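Long-range contacts in probable uracil-DNA glycosylase (Acanthamoeba polyphaga mimivirus, PDB 5X55), which is probably a member of the uracil-DNA glycosylase superfamily, with a central four-stranded parallel sheet and helices packed about it: residues K112-C117 with Q162-Y167; K144-Q149 with E273-D278; Y322-T327 with S344-D349. All coordinates share one frame; numbering follows the deposited sequence.

Interaction 1: residues K112-C117 with Q162-Y167; sequences KSWIEC and QRIVPY
Trp114, in the first turn of the short helix 114-117, lays its indole over Ile164 and points its N-H at the carbonyl of Pro166, where the two-stranded antiparallel sheet formed by 164-165 and 260-261 gives way to the cis peptide bond before Pro166. The side chain leaves the backbone with CG anti to the carbonyl carbon (chi1 -76°), beside the backbone N. From CB outward, CG lies near Ile164 CB, and the next atom, CD1, touches Ile164 O at 3.2 Å. NE1 comes next. It donates to Pro166 O at 2.8 Å in a nearly straight bond, 169° at the hydrogen, with the oxygen at the ring edge close to the indole plane. This bond satisfies the one polar atom of a buried side chain and helps hold the ring's rotation. Over one indole face sits Ile164 CG2, 3.7 Å from the centroid of the five-membered ring and displaced toward its rim; it also reaches CE2 and, more distantly, CZ2. Leu158 of helix 146-159 adds to this apolar setting. At the other end of the contact, Ser113 holds the N-cap position, and its backbone N donates to Glu116 OE2, as in one half of a capping box. Ser113 CA stands over the centre of the Tyr167 ring, 3.7 Å from its centroid, in a CH-pi contact. Lys112 O approaches Tyr167 CB at 3.2 Å. A water joins the two backbones, accepting from Trp114 N and donating to Ile164 O at 2.9 Å.

Interaction 2: residues K144-Q149 with E273-D278; sequences KTYFPQ and ESFTAD
Tyr146 and Lys144 both point their tips at the carboxylate of Asp278, and a single oxygen receives them. Tyr146 OH donates to Asp278 OD2 at 2.7 Å, meeting it on the anti side and 20° out of the carboxylate plane. Lys144 NZ takes the syn lone pair of the same OD2 at 2.8 Å, in a salt bridge, and lies 3.4 Å from Asp278 OD1. Two donors on different sides of one oxygen restrict how the carboxylate can turn, and a positive charge with a hydroxyl so close would probably favour the ionised acid. The phenol ring and carboxylate are inclined by 37°, with OD2 at the ring edge near its plane. Lysine reaches this spot along a bent chain. Tyr146 CB points toward the partner helix, and CG sits between the backbone N and the carbonyl carbon (chi1 72°); one ring face settles on Ser274. Ser274 CB stands over the ring centre, 3.4 Å from the centroid, in a close CH-pi contact; its nearest ring atom is CD2. The hydroxyl end of the tyrosine passes on to the backbone of the next residue, with OH 3.5 Å from Phe275 CA. One helical face thus offers a CH group to the ring and, a turn later, an acid to its hydroxyl. The contact joins helix 146-159, with the loop leading into it, to the first turns of helix 273-286, while helix 135-142 lies beside both, through Val141 against Tyr146 and Phe275 and through Tyr140 against Asp278.

Interaction 3: residues Y322-T327 with S344-D349; sequences YSVSNT and SFNSVD
Phe345 and Asn346 bring the flat groups to this contact, and Val324 meets both. The Phe345 ring stacks with His350, and Val324 CG2 approaches it obliquely, 3.9 Å from CD1. Over one face of the Asn346 amide stands Val324 O, 3.5 Å from CG. Ser325 lies on that same side of the amide plane, its CB 3.4 Å from Asn346 ND2. At the oxygen end, OD1 accepts a hydrogen bond from Ser344 OG at 3.0 Å, with a C=O...donor angle of 161°, which helps fix the rotation of the amide. Asn346 carries CG between its backbone N and carbonyl carbon (chi1 63°). The fold explains why these pieces meet. Residues 323-326 form a type I beta turn and 345-347 a 3-10 segment; they lie just before the first and just after the second of the antiparallel strands 328-332 and 338-342, at the open end of that hairpin. The sequence running from His318 into the turn resembles the HPSPLS signature of family 1 uracil-DNA glycosylases, with Tyr322 where leucine is usual. Between the segments Asn346 N donates to Val324 O at 3.1 Å, with 162° at the hydrogen. Ser344 CB packs against Asn326 O at 3.2 Å, and Ser317 OG is hydrogen-bonded to both that oxygen and Phe345 N, tying the two segments to the end of strand 312-316. At the start of the 3-10 segment, the carbonyl of Ser344 just before it accepts from both Ser347 N and Ser347 OG, which reach it from one face of the carbonyl plane.

Together the three contacts illustrate how one chain is tied at separate points. Interactions 1 and 2 are linked through helix 146-159, which begins in interaction 2 and runs toward the strand of interaction 1; their segments alternate along the sequence. Their centres are 21 Å apart and their nearest atoms about 11 Å apart, so they do not touch. Interaction 3 opens only after both have closed. It lies across the centre of the chain from interaction 1, 35 Å centre to centre, and 33 Å from interaction 2. Of the three, it alone includes residues adjoining the HPSP-type family signature; interaction 1 joins a short helix to a short strand and interaction 2 joins two helices.

Interaction 1: residues K112-C117 with Q162-Y167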
loop_
_atom_site.group_PDB
_atom_site.type_symbol
_atom_site.label_atom_id
_atom_site.label_comp_id
_atom_site.label_asym_id
_atom_site.label_seq_id
_atom_site.Cartn_x
_atom_site.Cartn_y
_atom_site.Cartn_z
ATOM N N LYS A 112 -15.661 -7.997 10.037
ATOM C CA LYS A 112 -16.220 -7.159 11.083
ATOM C C LYS A 112 -15.637 -5.748 11.020
ATOM O O LYS A 112 -14.472 -5.549 10.658
ATOM C CB LYS A 112 -15.931 -7.776 12.449
ATOM C CG LYS A 112 -16.606 -9.110 12.692
ATOM C CD LYS A 112 -15.695 -10.046 13.494
ATOM C CE LYS A 112 -15.293 -9.448 14.840
ATOM N NZ LYS A 112 -14.190 -10.232 15.517
ATOM N N SER A 113 -16.444 -4.763 11.417
ATOM C CA SER A 113 -15.956 -3.397 11.535
ATOM C C SER A 113 -15.125 -3.235 12.804
ATOM O O SER A 113 -15.017 -4.137 13.633
ATOM C CB SER A 113 -17.119 -2.397 11.521
ATOM O OG SER A 113 -17.872 -2.455 12.726
ATOM N N TRP A 114 -14.541 -2.049 12.968
ATOM C CA TRP A 114 -13.720 -1.782 14.143
ATOM C C TRP A 114 -14.512 -1.936 15.437
ATOM O O TRP A 114 -14.050 -2.589 16.383
ATOM C CB TRP A 114 -13.104 -0.394 14.038
ATOM C CG TRP A 114 -11.964 -0.388 13.077
ATOM C CD1 TRP A 114 -12.044 -0.388 11.708
ATOM C CD2 TRP A 114 -10.573 -0.421 13.399
ATOM N NE1 TRP A 114 -10.785 -0.415 11.163
ATOM C CE2 TRP A 114 -9.862 -0.420 12.176
ATOM C CE3 TRP A 114 -9.854 -0.439 14.602
ATOM C CZ2 TRP A 114 -8.465 -0.445 12.120
ATOM C CZ3 TRP A 114 -8.464 -0.458 14.547
ATOM C CH2 TRP A 114 -7.785 -0.464 13.306
ATOM N N ILE A 115 -15.710 -1.343 15.503
ATOM C CA ILE A 115 -16.486 -1.420 16.738
ATOM C C ILE A 115 -16.988 -2.844 17.003
ATOM O O ILE A 115 -17.297 -3.185 18.151
ATOM C CB ILE A 115 -17.638 -0.385 16.716
ATOM C CG1 ILE A 115 -18.241 -0.222 18.112
ATOM C CG2 ILE A 115 -18.712 -0.754 15.706
ATOM C CD1 ILE A 115 -17.222 0.200 19.172
ATOM N N GLU A 116 -17.036 -3.705 15.986
ATOM C CA GLU A 116 -17.374 -5.106 16.230
ATOM C C GLU A 116 -16.183 -5.900 16.771
ATOM O O GLU A 116 -16.355 -6.698 17.703
ATOM C CB GLU A 116 -17.929 -5.737 14.951
ATOM C CG GLU A 116 -19.030 -4.878 14.330
ATOM C CD GLU A 116 -19.723 -5.519 13.133
ATOM O OE1 GLU A 116 -20.963 -5.412 13.029
ATOM O OE2 GLU A 116 -19.034 -6.124 12.290
ATOM N N CYS A 117 -14.970 -5.689 16.219
ATOM C CA CYS A 117 -13.768 -6.369 16.719
ATOM C C CYS A 117 -13.358 -5.883 18.096
ATOM O O CYS A 117 -12.711 -6.625 18.842
ATOM C CB CYS A 117 -12.565 -6.161 15.789
ATOM S SG CYS A 117 -12.762 -6.822 14.155
ATOM N N GLN A 162 -16.293 6.728 15.003
ATOM C CA GLN A 162 -15.893 6.965 13.617
ATOM C C GLN A 162 -15.747 5.648 12.869
ATOM O O GLN A 162 -15.217 4.673 13.408
ATOM C CB GLN A 162 -14.575 7.727 13.569
ATOM C CG GLN A 162 -14.659 9.099 14.203
ATOM C CD GLN A 162 -13.332 9.820 14.188
ATOM O OE1 GLN A 162 -12.293 9.230 13.877
ATOM N NE2 GLN A 162 -13.358 11.113 14.523
ATOM N N ARG A 163 -16.183 5.631 11.604
ATOM C CA ARG A 163 -16.140 4.416 10.779
ATOM C C ARG A 163 -14.781 4.315 10.092
ATOM O O ARG A 163 -14.607 4.645 8.916
ATOM C CB ARG A 163 -17.274 4.415 9.759
ATOM C CG ARG A 163 -18.541 5.035 10.278
ATOM C CD ARG A 163 -19.716 4.697 9.481
ATOM N NE ARG A 163 -20.336 3.484 9.962
ATOM C CZ ARG A 163 -20.817 2.492 9.244
ATOM N NH1 ARG A 163 -20.773 2.566 7.955
ATOM N NH2 ARG A 163 -21.322 1.448 9.863
ATOM N N ILE A 164 -13.805 3.828 10.850
ATOM C CA ILE A 164 -12.465 3.633 10.322
ATOM C C ILE A 164 -12.484 2.577 9.228
ATOM O O ILE A 164 -13.159 1.550 9.350
ATOM C CB ILE A 164 -11.527 3.237 11.466
ATOM C CG1 ILE A 164 -11.520 4.347 12.525
ATOM C CG2 ILE A 164 -10.154 2.887 10.919
ATOM C CD1 ILE A 164 -10.614 4.065 13.715
ATOM N N VAL A 165 -11.777 2.851 8.132
ATOM C CA VAL A 165 -11.570 1.914 7.031
ATOM C C VAL A 165 -10.067 1.866 6.773
ATOM O O VAL A 165 -9.365 2.851 7.055
ATOM C CB VAL A 165 -12.351 2.323 5.770
ATOM C CG1 VAL A 165 -13.853 2.318 6.038
ATOM C CG2 VAL A 165 -11.875 3.707 5.246
ATOM N N PRO A 166 -9.508 0.736 6.312
ATOM C CA PRO A 166 -10.199 -0.546 6.126
ATOM C C PRO A 166 -10.538 -1.206 7.464
ATOM O O PRO A 166 -10.026 -0.753 8.486
ATOM C CB PRO A 166 -9.175 -1.383 5.355
ATOM C CG PRO A 166 -7.852 -0.867 5.861
ATOM C CD PRO A 166 -8.069 0.633 5.996
ATOM N N TYR A 167 -11.383 -2.246 7.442
ATOM C CA TYR A 167 -11.737 -2.980 8.649
ATOM C C TYR A 167 -10.506 -3.690 9.211
ATOM O O TYR A 167 -9.535 -3.939 8.488
ATOM C CB TYR A 167 -12.856 -3.974 8.353
ATOM C CG TYR A 167 -14.206 -3.312 8.118
ATOM C CD1 TYR A 167 -14.381 -1.950 8.335
ATOM C CD2 TYR A 167 -15.303 -4.050 7.692
ATOM C CE1 TYR A 167 -15.593 -1.352 8.132
ATOM C CE2 TYR A 167 -16.530 -3.453 7.481
ATOM C CZ TYR A 167 -16.665 -2.102 7.701
ATOM O OH TYR A 167 -17.871 -1.490 7.490
HETATM O O HOH W 1 -15.201 0.483 11.187
#

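Interaction 2: residues K144-Q149 with E273-D278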
loop_
_atom_site.group_PDB
_atom_site.type_symbol
_atom_site.label_atom_id
_atom_site.label_comp_id
_atom_site.label_asym_id
_atom_site.label_seq_id
_atom_site.Cartn_x
_atom_site.Cartn_y
_atom_site.Cartn_z
ATOM N N LYS A 144 8.734 1.309 20.883
ATOM C CA LYS A 144 8.902 2.741 20.647
ATOM C C LYS A 144 7.880 3.536 21.449
ATOM O O LYS A 144 6.796 3.045 21.762
ATOM C CB LYS A 144 8.742 3.067 19.161
ATOM C CG LYS A 144 9.629 2.255 18.243
ATOM C CD LYS A 144 11.076 2.679 18.353
ATOM C CE LYS A 144 11.624 3.060 16.973
ATOM N NZ LYS A 144 10.907 4.226 16.357
ATOM N N THR A 145 8.215 4.789 21.761
ATOM C CA THR A 145 7.296 5.563 22.594
ATOM C C THR A 145 6.059 6.007 21.819
ATOM O O THR A 145 5.002 6.195 22.427
ATOM C CB THR A 145 8.003 6.770 23.222
ATOM O OG1 THR A 145 8.359 7.723 22.212
ATOM C CG2 THR A 145 9.259 6.328 23.972
ATOM N N TYR A 146 6.143 6.150 20.490
ATOM C CA TYR A 146 4.951 6.555 19.747
ATOM C C TYR A 146 3.864 5.468 19.725
ATOM O O TYR A 146 2.685 5.791 19.549
ATOM C CB TYR A 146 5.328 6.973 18.307
ATOM C CG TYR A 146 5.719 5.816 17.389
ATOM C CD1 TYR A 146 4.752 4.956 16.863
ATOM C CD2 TYR A 146 7.047 5.576 17.065
ATOM C CE1 TYR A 146 5.097 3.887 16.048
ATOM C CE2 TYR A 146 7.402 4.511 16.240
ATOM C CZ TYR A 146 6.410 3.675 15.733
ATOM O OH TYR A 146 6.743 2.617 14.931
ATOM N N PHE A 147 4.219 4.193 19.906
ATOM C CA PHE A 147 3.245 3.132 19.636
ATOM C C PHE A 147 2.034 3.149 20.568
ATOM O O PHE A 147 0.896 3.007 20.072
ATOM C CB PHE A 147 3.939 1.771 19.657
ATOM C CG PHE A 147 3.051 0.652 19.235
ATOM C CD1 PHE A 147 2.893 0.352 17.898
ATOM C CD2 PHE A 147 2.358 -0.089 20.170
ATOM C CE1 PHE A 147 2.079 -0.674 17.500
ATOM C CE2 PHE A 147 1.537 -1.106 19.778
ATOM C CZ PHE A 147 1.396 -1.403 18.442
ATOM N N PRO A 148 2.179 3.284 21.893
ATOM C CA PRO A 148 0.974 3.490 22.715
ATOM C C PRO A 148 0.184 4.704 22.293
ATOM O O PRO A 148 -1.048 4.673 22.370
ATOM C CB PRO A 148 1.529 3.636 24.138
ATOM C CG PRO A 148 2.796 2.866 24.114
ATOM C CD PRO A 148 3.381 3.128 22.736
ATOM N N GLN A 149 0.841 5.772 21.826
ATOM C CA GLN A 149 0.083 6.915 21.326
ATOM C C GLN A 149 -0.778 6.517 20.133
ATOM O O GLN A 149 -1.939 6.931 20.031
ATOM C CB GLN A 149 1.018 8.061 20.954
ATOM C CG GLN A 149 1.609 8.791 22.153
ATOM C CD GLN A 149 2.870 9.579 21.804
ATOM O OE1 GLN A 149 3.022 10.086 20.685
ATOM N NE2 GLN A 149 3.781 9.685 22.767
ATOM N N GLU A 273 2.736 7.955 10.595
ATOM C CA GLU A 273 4.008 8.336 9.975
ATOM C C GLU A 273 5.188 7.609 10.611
ATOM O O GLU A 273 6.097 7.153 9.904
ATOM C CB GLU A 273 4.211 9.862 10.051
ATOM C CG GLU A 273 3.291 10.693 9.123
ATOM C CD GLU A 273 3.593 12.209 9.112
ATOM O OE1 GLU A 273 3.845 12.821 10.180
ATOM O OE2 GLU A 273 3.576 12.796 8.010
ATOM N N SER A 274 5.197 7.483 11.942
ATOM C CA SER A 274 6.325 6.808 12.571
ATOM C C SER A 274 6.280 5.305 12.311
ATOM O O SER A 274 7.324 4.669 12.133
ATOM C CB SER A 274 6.349 7.089 14.077
ATOM O OG SER A 274 6.424 8.476 14.317
ATOM N N PHE A 275 5.084 4.725 12.310
ATOM C CA PHE A 275 4.953 3.306 12.006
ATOM C C PHE A 275 5.441 3.015 10.598
ATOM O O PHE A 275 6.246 2.106 10.388
ATOM C CB PHE A 275 3.497 2.867 12.187
ATOM C CG PHE A 275 3.269 1.398 11.946
ATOM C CD1 PHE A 275 3.467 0.481 12.965
ATOM C CD2 PHE A 275 2.843 0.943 10.704
ATOM C CE1 PHE A 275 3.247 -0.887 12.760
ATOM C CE2 PHE A 275 2.612 -0.411 10.482
ATOM C CZ PHE A 275 2.824 -1.337 11.510
ATOM N N THR A 276 4.990 3.805 9.621
ATOM C CA THR A 276 5.419 3.592 8.239
ATOM C C THR A 276 6.916 3.854 8.074
ATOM O O THR A 276 7.603 3.121 7.347
ATOM C CB THR A 276 4.591 4.467 7.294
ATOM O OG1 THR A 276 3.204 4.125 7.419
ATOM C CG2 THR A 276 5.018 4.251 5.840
ATOM N N ALA A 277 7.456 4.862 8.767
ATOM C CA ALA A 277 8.896 5.091 8.692
ATOM C C ALA A 277 9.666 3.892 9.223
ATOM O O ALA A 277 10.643 3.450 8.609
ATOM C CB ALA A 277 9.277 6.357 9.459
ATOM N N ASP A 278 9.222 3.329 10.355
ATOM C CA ASP A 278 9.877 2.133 10.876
ATOM C C ASP A 278 9.679 0.925 9.960
ATOM O O ASP A 278 10.543 0.046 9.904
ATOM C CB ASP A 278 9.365 1.824 12.284
ATOM C CG ASP A 278 10.017 2.691 13.350
ATOM O OD1 ASP A 278 11.113 3.238 13.098
ATOM O OD2 ASP A 278 9.429 2.826 14.443
#

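Interaction 3: residues Y322-T327 with S344-D349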
loop_
_atom_site.group_PDB
_atom_site.type_symbol
_atom_site.label_atom_id
_atom_site.label_comp_id
_atom_site.label_asym_id
_atom_site.label_seq_id
_atom_site.Cartn_x
_atom_site.Cartn_y
_atom_site.Cartn_z
ATOM N N TYR A 322 -5.532 13.583 -12.383
ATOM C CA TYR A 322 -5.046 14.948 -12.260
ATOM C C TYR A 322 -3.547 15.074 -12.518
ATOM O O TYR A 322 -3.075 16.180 -12.769
ATOM C CB TYR A 322 -5.417 15.508 -10.879
ATOM C CG TYR A 322 -6.876 15.939 -10.805
ATOM C CD1 TYR A 322 -7.528 16.405 -11.930
ATOM C CD2 TYR A 322 -7.601 15.867 -9.630
ATOM C CE1 TYR A 322 -8.863 16.795 -11.899
ATOM C CE2 TYR A 322 -8.949 16.266 -9.574
ATOM C CZ TYR A 322 -9.572 16.726 -10.718
ATOM O OH TYR A 322 -10.894 17.116 -10.696
ATOM N N SER A 323 -2.790 13.969 -12.510
ATOM C CA SER A 323 -1.345 14.054 -12.691
ATOM C C SER A 323 -0.785 13.042 -13.680
ATOM O O SER A 323 0.415 13.085 -13.966
ATOM C CB SER A 323 -0.637 13.893 -11.338
ATOM O OG SER A 323 -1.058 12.704 -10.683
ATOM N N VAL A 324 -1.618 12.157 -14.237
ATOM C CA VAL A 324 -1.107 10.990 -14.954
ATOM C C VAL A 324 -0.268 11.406 -16.162
ATOM O O VAL A 324 0.749 10.774 -16.467
ATOM C CB VAL A 324 -2.275 10.059 -15.352
ATOM C CG1 VAL A 324 -3.322 10.813 -16.216
ATOM C CG2 VAL A 324 -1.755 8.793 -16.060
ATOM N N SER A 325 -0.658 12.472 -16.862
ATOM C CA SER A 325 0.039 12.840 -18.092
ATOM C C SER A 325 0.893 14.091 -17.947
ATOM O O SER A 325 1.385 14.612 -18.958
ATOM C CB SER A 325 -0.948 13.006 -19.257
ATOM O OG SER A 325 -2.065 13.794 -18.900
ATOM N N ASN A 326 1.103 14.573 -16.724
ATOM C CA ASN A 326 2.010 15.676 -16.458
ATOM C C ASN A 326 3.250 15.172 -15.738
ATOM O O ASN A 326 3.180 14.228 -14.944
ATOM C CB ASN A 326 1.332 16.743 -15.601
ATOM C CG ASN A 326 0.113 17.325 -16.275
ATOM O OD1 ASN A 326 0.101 17.512 -17.495
ATOM N ND2 ASN A 326 -0.927 17.606 -15.491
ATOM N N THR A 327 4.385 15.814 -16.018
ATOM C CA THR A 327 5.562 15.650 -15.172
ATOM C C THR A 327 5.236 16.045 -13.729
ATOM O O THR A 327 4.220 16.668 -13.435
ATOM C CB THR A 327 6.727 16.513 -15.654
ATOM O OG1 THR A 327 6.402 17.895 -15.448
ATOM C CG2 THR A 327 7.021 16.271 -17.109
ATOM N N SER A 344 6.044 12.024 -16.414
ATOM C CA SER A 344 4.652 11.674 -16.190
ATOM C C SER A 344 4.473 10.158 -16.088
ATOM O O SER A 344 5.194 9.373 -16.710
ATOM C CB SER A 344 3.767 12.209 -17.318
ATOM O OG SER A 344 4.025 11.532 -18.525
ATOM N N PHE A 345 3.464 9.764 -15.312
ATOM C CA PHE A 345 3.192 8.351 -15.098
ATOM C C PHE A 345 3.027 7.605 -16.414
ATOM O O PHE A 345 3.596 6.523 -16.597
ATOM C CB PHE A 345 1.937 8.180 -14.236
ATOM C CG PHE A 345 1.571 6.737 -14.005
ATOM C CD1 PHE A 345 0.755 6.052 -14.914
ATOM C CD2 PHE A 345 2.095 6.049 -12.911
ATOM C CE1 PHE A 345 0.448 4.712 -14.706
ATOM C CE2 PHE A 345 1.800 4.713 -12.699
ATOM C CZ PHE A 345 0.966 4.043 -13.590
ATOM N N ASN A 346 2.238 8.154 -17.336
ATOM C CA ASN A 346 1.898 7.380 -18.525
ATOM C C ASN A 346 3.027 7.308 -19.548
ATOM O O ASN A 346 2.867 6.628 -20.561
ATOM C CB ASN A 346 0.607 7.908 -19.191
ATOM C CG ASN A 346 0.717 9.348 -19.714
ATOM O OD1 ASN A 346 1.765 9.996 -19.644
ATOM N ND2 ASN A 346 -0.393 9.844 -20.261
ATOM N N SER A 347 4.164 7.955 -19.302
ATOM C CA SER A 347 5.295 7.896 -20.219
ATOM C C SER A 347 6.386 6.922 -19.779
ATOM O O SER A 347 7.307 6.671 -20.557
ATOM C CB SER A 347 5.909 9.296 -20.398
ATOM O OG SER A 347 6.689 9.653 -19.268
ATOM N N VAL A 348 6.309 6.370 -18.563
ATOM C CA VAL A 348 7.337 5.487 -18.014
ATOM C C VAL A 348 6.842 4.056 -18.082
ATOM O O VAL A 348 5.663 3.775 -17.817
ATOM C CB VAL A 348 7.690 5.858 -16.559
ATOM C CG1 VAL A 348 8.763 4.920 -16.002
ATOM C CG2 VAL A 348 8.128 7.308 -16.445
ATOM N N ASP A 349 7.739 3.138 -18.430
ATOM C CA ASP A 349 7.398 1.721 -18.415
ATOM C C ASP A 349 7.758 1.175 -17.034
ATOM O O ASP A 349 8.762 0.486 -16.849
ATOM C CB ASP A 349 8.119 0.996 -19.536
ATOM C CG ASP A 349 7.753 -0.470 -19.629
ATOM O OD1 ASP A 349 6.836 -0.928 -18.922
ATOM O OD2 ASP A 349 8.374 -1.164 -20.453
#